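Local coordinates for protein alpha-L-arabinosidase (Xanthomonas axonopodis pv. citri, PDB 6D25) that probably releases arabinofuranosyl side groups from arabinoxylans by hydrolysis as a GH51 arabinofuranosidase, coping with internally di-substituted xylose units, at residues D217-R220 / R221-F225; E250-M253 / R254-K258. All blocks are in the same frame, centred on the assembly; numbering follows the deposited sequence.

Contact 1 (D217-R220 / R221-F225)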
loop_
_atom_site.group_PDB
_atom_site.type_symbol
_atom_site.label_atom_id
_atom_site.label_comp_id
_atom_site.label_asym_id
_atom_site.label_seq_id
_atom_site.Cartn_x
_atom_site.Cartn_y
_atom_site.Cartn_z
ATOM N N ASP A 217 8.174 0.540 7.053
ATOM C CA ASP A 217 7.291 1.624 6.573
ATOM C C ASP A 217 5.835 1.198 6.671
ATOM O O ASP A 217 4.958 1.952 7.152
ATOM C CB ASP A 217 7.655 2.047 5.149
ATOM C CG ASP A 217 8.945 2.835 5.047
ATOM O OD1 ASP A 217 9.273 3.587 6.005
ATOM O OD2 ASP A 217 9.613 2.736 3.990
ATOM N N VAL A 218 5.548 -0.025 6.238
ATOM C CA VAL A 218 4.188 -0.533 6.272
ATOM C C VAL A 218 3.688 -0.653 7.731
ATOM O O VAL A 218 2.564 -0.256 8.050
ATOM C CB VAL A 218 4.105 -1.876 5.529
ATOM C CG1 VAL A 218 2.765 -2.545 5.723
ATOM C CG2 VAL A 218 4.365 -1.688 4.047
ATOM N N PHE A 219 4.512 -1.200 8.608
ATOM C CA PHE A 219 4.164 -1.317 10.025
ATOM C C PHE A 219 3.865 0.078 10.607
ATOM O O PHE A 219 2.834 0.259 11.257
ATOM C CB PHE A 219 5.262 -2.024 10.843
ATOM C CG PHE A 219 5.014 -1.891 12.322
ATOM C CD1 PHE A 219 3.982 -2.567 12.944
ATOM C CD2 PHE A 219 5.735 -0.973 13.061
ATOM C CE1 PHE A 219 3.701 -2.356 14.287
ATOM C CE2 PHE A 219 5.470 -0.770 14.412
ATOM C CZ PHE A 219 4.427 -1.442 15.003
ATOM N N ARG A 220 4.772 1.017 10.411
ATOM C CA ARG A 220 4.569 2.375 10.941
ATOM C C ARG A 220 3.208 2.947 10.503
ATOM O O ARG A 220 2.497 3.584 11.306
ATOM C CB ARG A 220 5.722 3.287 10.509
ATOM C CG ARG A 220 6.996 3.031 11.310
ATOM C CD ARG A 220 8.192 3.722 10.755
ATOM N NE ARG A 220 8.044 5.171 10.705
ATOM C CZ ARG A 220 9.030 6.025 10.645
ATOM N NH1 ARG A 220 10.302 5.578 10.598
ATOM N NH2 ARG A 220 8.718 7.320 10.512
ATOM N N ARG A 221 2.856 2.757 9.229
ATOM C CA ARG A 221 1.611 3.257 8.684
ATOM C C ARG A 221 0.429 2.502 9.289
ATOM O O ARG A 221 -0.523 3.136 9.803
ATOM C CB ARG A 221 1.582 3.116 7.168
ATOM C CG ARG A 221 0.290 3.521 6.484
ATOM C CD ARG A 221 0.462 3.358 5.001
ATOM N NE ARG A 221 -0.669 3.832 4.225
ATOM C CZ ARG A 221 -0.745 3.776 2.902
ATOM N NH1 ARG A 221 0.201 3.146 2.185
ATOM N NH2 ARG A 221 -1.793 4.335 2.306
ATOM N N TYR A 222 0.417 1.176 9.224
ATOM C CA TYR A 222 -0.770 0.439 9.618
ATOM C C TYR A 222 -1.017 0.549 11.139
ATOM O O TYR A 222 -2.193 0.613 11.582
ATOM C CB TYR A 222 -0.676 -1.033 9.218
ATOM C CG TYR A 222 -1.051 -1.331 7.791
ATOM C CD1 TYR A 222 -0.308 -0.835 6.735
ATOM C CD2 TYR A 222 -2.207 -2.047 7.482
ATOM C CE1 TYR A 222 -0.668 -1.076 5.423
ATOM C CE2 TYR A 222 -2.576 -2.301 6.182
ATOM C CZ TYR A 222 -1.807 -1.811 5.141
ATOM O OH TYR A 222 -2.157 -2.047 3.821
ATOM N N GLN A 223 0.041 0.603 11.935
ATOM C CA GLN A 223 -0.139 0.674 13.390
ATOM C C GLN A 223 -0.807 2.007 13.765
ATOM O O GLN A 223 -1.519 2.059 14.762
ATOM C CB GLN A 223 1.159 0.459 14.183
ATOM C CG GLN A 223 2.174 1.581 14.068
ATOM C CD GLN A 223 1.885 2.792 14.935
ATOM O OE1 GLN A 223 1.360 2.633 16.036
ATOM N NE2 GLN A 223 2.232 3.982 14.446
ATOM N N THR A 224 -0.590 3.046 12.955
ATOM C CA THR A 224 -1.130 4.377 13.229
ATOM C C THR A 224 -2.658 4.279 13.440
ATOM O O THR A 224 -3.217 5.009 14.287
ATOM C CB THR A 224 -0.814 5.336 12.082
ATOM O OG1 THR A 224 0.590 5.463 11.874
ATOM C CG2 THR A 224 -1.395 6.721 12.318
ATOM N N PHE A 225 -3.324 3.432 12.667
ATOM C CA PHE A 225 -4.749 3.460 12.589
ATOM C C PHE A 225 -5.389 2.427 13.526
ATOM O O PHE A 225 -6.623 2.381 13.603
ATOM C CB PHE A 225 -5.203 3.304 11.137
ATOM C CG PHE A 225 -4.620 4.383 10.273
ATOM C CD1 PHE A 225 -5.050 5.694 10.417
ATOM C CD2 PHE A 225 -3.567 4.122 9.426
ATOM C CE1 PHE A 225 -4.465 6.716 9.685
ATOM C CE2 PHE A 225 -2.987 5.140 8.687
ATOM C CZ PHE A 225 -3.423 6.438 8.821
#

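Contact 2 (E250-M253 / R254-K258)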
loop_
_atom_site.group_PDB
_atom_site.type_symbol
_atom_site.label_atom_id
_atom_site.label_comp_id
_atom_site.label_asym_id
_atom_site.label_seq_id
_atom_site.Cartn_x
_atom_site.Cartn_y
_atom_site.Cartn_z
ATOM N N GLU A 250 17.421 -5.320 13.454
ATOM C CA GLU A 250 18.141 -4.069 13.418
ATOM C C GLU A 250 17.262 -2.975 12.767
ATOM O O GLU A 250 17.135 -1.864 13.308
ATOM C CB GLU A 250 19.454 -4.260 12.661
ATOM C CG GLU A 250 20.184 -2.984 12.373
ATOM C CD GLU A 250 20.970 -2.434 13.538
ATOM O OE1 GLU A 250 21.380 -3.217 14.410
ATOM O OE2 GLU A 250 21.194 -1.197 13.540
ATOM N N VAL A 251 16.705 -3.256 11.585
ATOM C CA VAL A 251 15.970 -2.219 10.877
ATOM C C VAL A 251 14.639 -1.959 11.571
ATOM O O VAL A 251 14.257 -0.797 11.700
ATOM C CB VAL A 251 15.792 -2.572 9.387
ATOM C CG1 VAL A 251 14.882 -1.581 8.687
ATOM C CG2 VAL A 251 17.152 -2.636 8.712
ATOM N N MET A 252 13.907 -2.986 11.970
ATOM C CA MET A 252 12.610 -2.732 12.583
ATOM C C MET A 252 12.811 -1.882 13.850
ATOM O O MET A 252 12.014 -0.963 14.108
ATOM C CB MET A 252 11.865 -4.002 13.000
ATOM C CG MET A 252 11.334 -4.787 11.875
ATOM S SD MET A 252 10.028 -3.954 10.861
ATOM C CE MET A 252 9.010 -3.255 12.135
ATOM N N MET A 253 13.832 -2.194 14.649
ATOM C CA MET A 253 14.037 -1.437 15.887
ATOM C C MET A 253 14.536 -0.021 15.563
ATOM O O MET A 253 14.035 0.955 16.139
ATOM C CB MET A 253 15.027 -2.175 16.820
ATOM C CG MET A 253 14.478 -3.441 17.394
ATOM S SD MET A 253 12.968 -3.259 18.355
ATOM C CE MET A 253 13.650 -2.470 19.812
ATOM N N ARG A 254 15.511 0.094 14.661
ATOM C CA ARG A 254 16.053 1.398 14.287
ATOM C C ARG A 254 14.908 2.300 13.780
ATOM O O ARG A 254 14.843 3.472 14.104
ATOM C CB ARG A 254 17.097 1.294 13.172
ATOM C CG ARG A 254 17.729 2.601 12.720
ATOM C CD ARG A 254 18.697 2.303 11.550
ATOM N NE ARG A 254 17.972 2.055 10.292
ATOM C CZ ARG A 254 18.340 1.209 9.330
ATOM N NH1 ARG A 254 19.458 0.504 9.422
ATOM N NH2 ARG A 254 17.600 1.108 8.235
ATOM N N GLU A 255 14.032 1.754 12.950
ATOM C CA GLU A 255 13.065 2.553 12.231
ATOM C C GLU A 255 11.758 2.708 13.011
ATOM O O GLU A 255 11.044 3.681 12.762
ATOM C CB GLU A 255 12.726 1.985 10.842
ATOM C CG GLU A 255 13.878 2.006 9.892
ATOM C CD GLU A 255 14.458 3.408 9.645
ATOM O OE1 GLU A 255 13.710 4.356 9.572
ATOM O OE2 GLU A 255 15.662 3.521 9.483
ATOM N N ALA A 256 11.407 1.794 13.893
ATOM C CA ALA A 256 10.022 1.763 14.398
ATOM C C ALA A 256 9.909 1.456 15.902
ATOM O O ALA A 256 8.756 1.265 16.364
ATOM C CB ALA A 256 9.207 0.756 13.603
ATOM N N SER A 257 11.005 1.378 16.662
ATOM C CA SER A 257 10.893 0.950 18.064
ATOM C C SER A 257 9.921 1.826 18.866
ATOM O O SER A 257 9.269 1.317 19.809
ATOM C CB SER A 257 12.245 0.896 18.767
ATOM O OG SER A 257 12.820 2.189 18.817
ATOM N N LYS A 258 9.786 3.102 18.531
ATOM C CA LYS A 258 8.891 3.996 19.311
ATOM C C LYS A 258 7.416 3.680 19.053
ATOM O O LYS A 258 6.606 4.164 19.799
ATOM C CB LYS A 258 9.176 5.458 19.007
ATOM C CG LYS A 258 10.519 5.835 19.647
ATOM C CD LYS A 258 11.060 7.176 19.302
ATOM C CE LYS A 258 12.561 7.229 19.537
ATOM N NZ LYS A 258 13.087 8.577 19.227
HETATM O O HOH W 1 21.087 0.157 11.237
HETATM O O HOH W 2 13.797 3.579 16.882
#

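Contact 1 (D217-R220 / R221-F225)
Phe219 and Gln223, one helical turn apart, make the tight side of this contact: Gln223 CG lies over one face of the phenyl ring, 4.2 Å from its centroid and offset toward the rim. That methylene packs in a CH-pi contact, while the amide beyond it can still serve a backbone carbonyl. With CG between N and C (chi1 69°) and a second bend at chi2, Gln223 folds back, bringing NE2 3.2 Å from Arg220 O, on a lone pair in the carbonyl plane. The same oxygen takes a shorter bond, 2.7 Å, from Thr224 OG1, a beta-hydroxyl short enough to reach back one turn. Val218 CG1 lies 3.7 Å from Tyr222 CD1, a methyl of the branched valine beside the ring, and the Tyr222 hydroxyl bonds to Ala159 O and to Arg221 of the third subunit. Arg220 belongs to the looser side: partly exposed, it bends at chi3, and its NE bonds to Asn209 O of the second subunit. A threonine hydroxyl returning to the carbonyl four residues back is a common intrahelical bond, here on helix 212-224, which connects strands 196-199 and 235-238 in a beta-alpha-beta unit of the (beta/alpha)8 barrel.

Contact 2 (E250-M253 / R254-K258)
Met253 O is gripped twice: by Ser257 N at 3.1 Å, and by a water that donates to it from 2.7 Å. Ser257 OG joins the same water at 2.6 Å, so the water bridges carbonyl and hydroxyl; the small serine can share it because OG is set between N and C (chi1 63°). The flexible thioether of Met253 bends at chi2 and chi3 and brings its CE methyl 3.8 Å from Ser257 CB. Upstream the backbone is regular, with Glu255 N 2.8 Å from Val251 O, whereas the next bond, Ala256 N to Met252 O, is weak.

The outer side is a charged network. Arg254 starts extended, then bends at chi3 (76°), which turns its guanidinium toward Glu255. NE meets the anti side of Glu255 OE2 at 2.9 Å, nearly in the guanidinium plane, and NH2 adds a weak bond to the same oxygen. Val251 packs against one face: CB faces the guanidinium and CG2 comes within 3.8 Å of Arg254 NH2, so a flat cation rests on branched aliphatic carbon. CG1 packs against Glu255 CG. From the third nitrogen, NH1, a second water leads to Glu250 OE2, which is 2.7 Å from that water. Glu250 is further fixed by a salt bridge to Lys311 and a hydrogen bond to Tyr312, so this carboxylate is probably held in its charged form.

These residues lie on helix 246-256 and the 3-10 segment that follows; the helix connects strands 235-238 and 262-269 in a beta-alpha-beta unit of the barrel. Val251 and Met252 pack on helix 212-224, while Glu250, Met253 and Arg254 reach helix 285-312.

In the fold
Contacts 1 and 2 lie in series on neighbouring helices of the barrel wall, their centres about 13 Å apart, each a local contact along one helix. Contact 1 is buried, by neighbouring parts of its own chain and by the other subunits: its polar ends mostly find protein partners, several in those subunits. Contact 2 is only partly buried, and its exposed face relies on a salt bridge and water-mediated links. Their apolar sides meet between the helices, where Phe219 CD2 lies 3.9 Å from Ala256 CB, alanine leaving room for the ring, with the Met252 methyl also touching the Phe219 ring. Arg220 and Glu255 form a weak, long ion pair near the same seam.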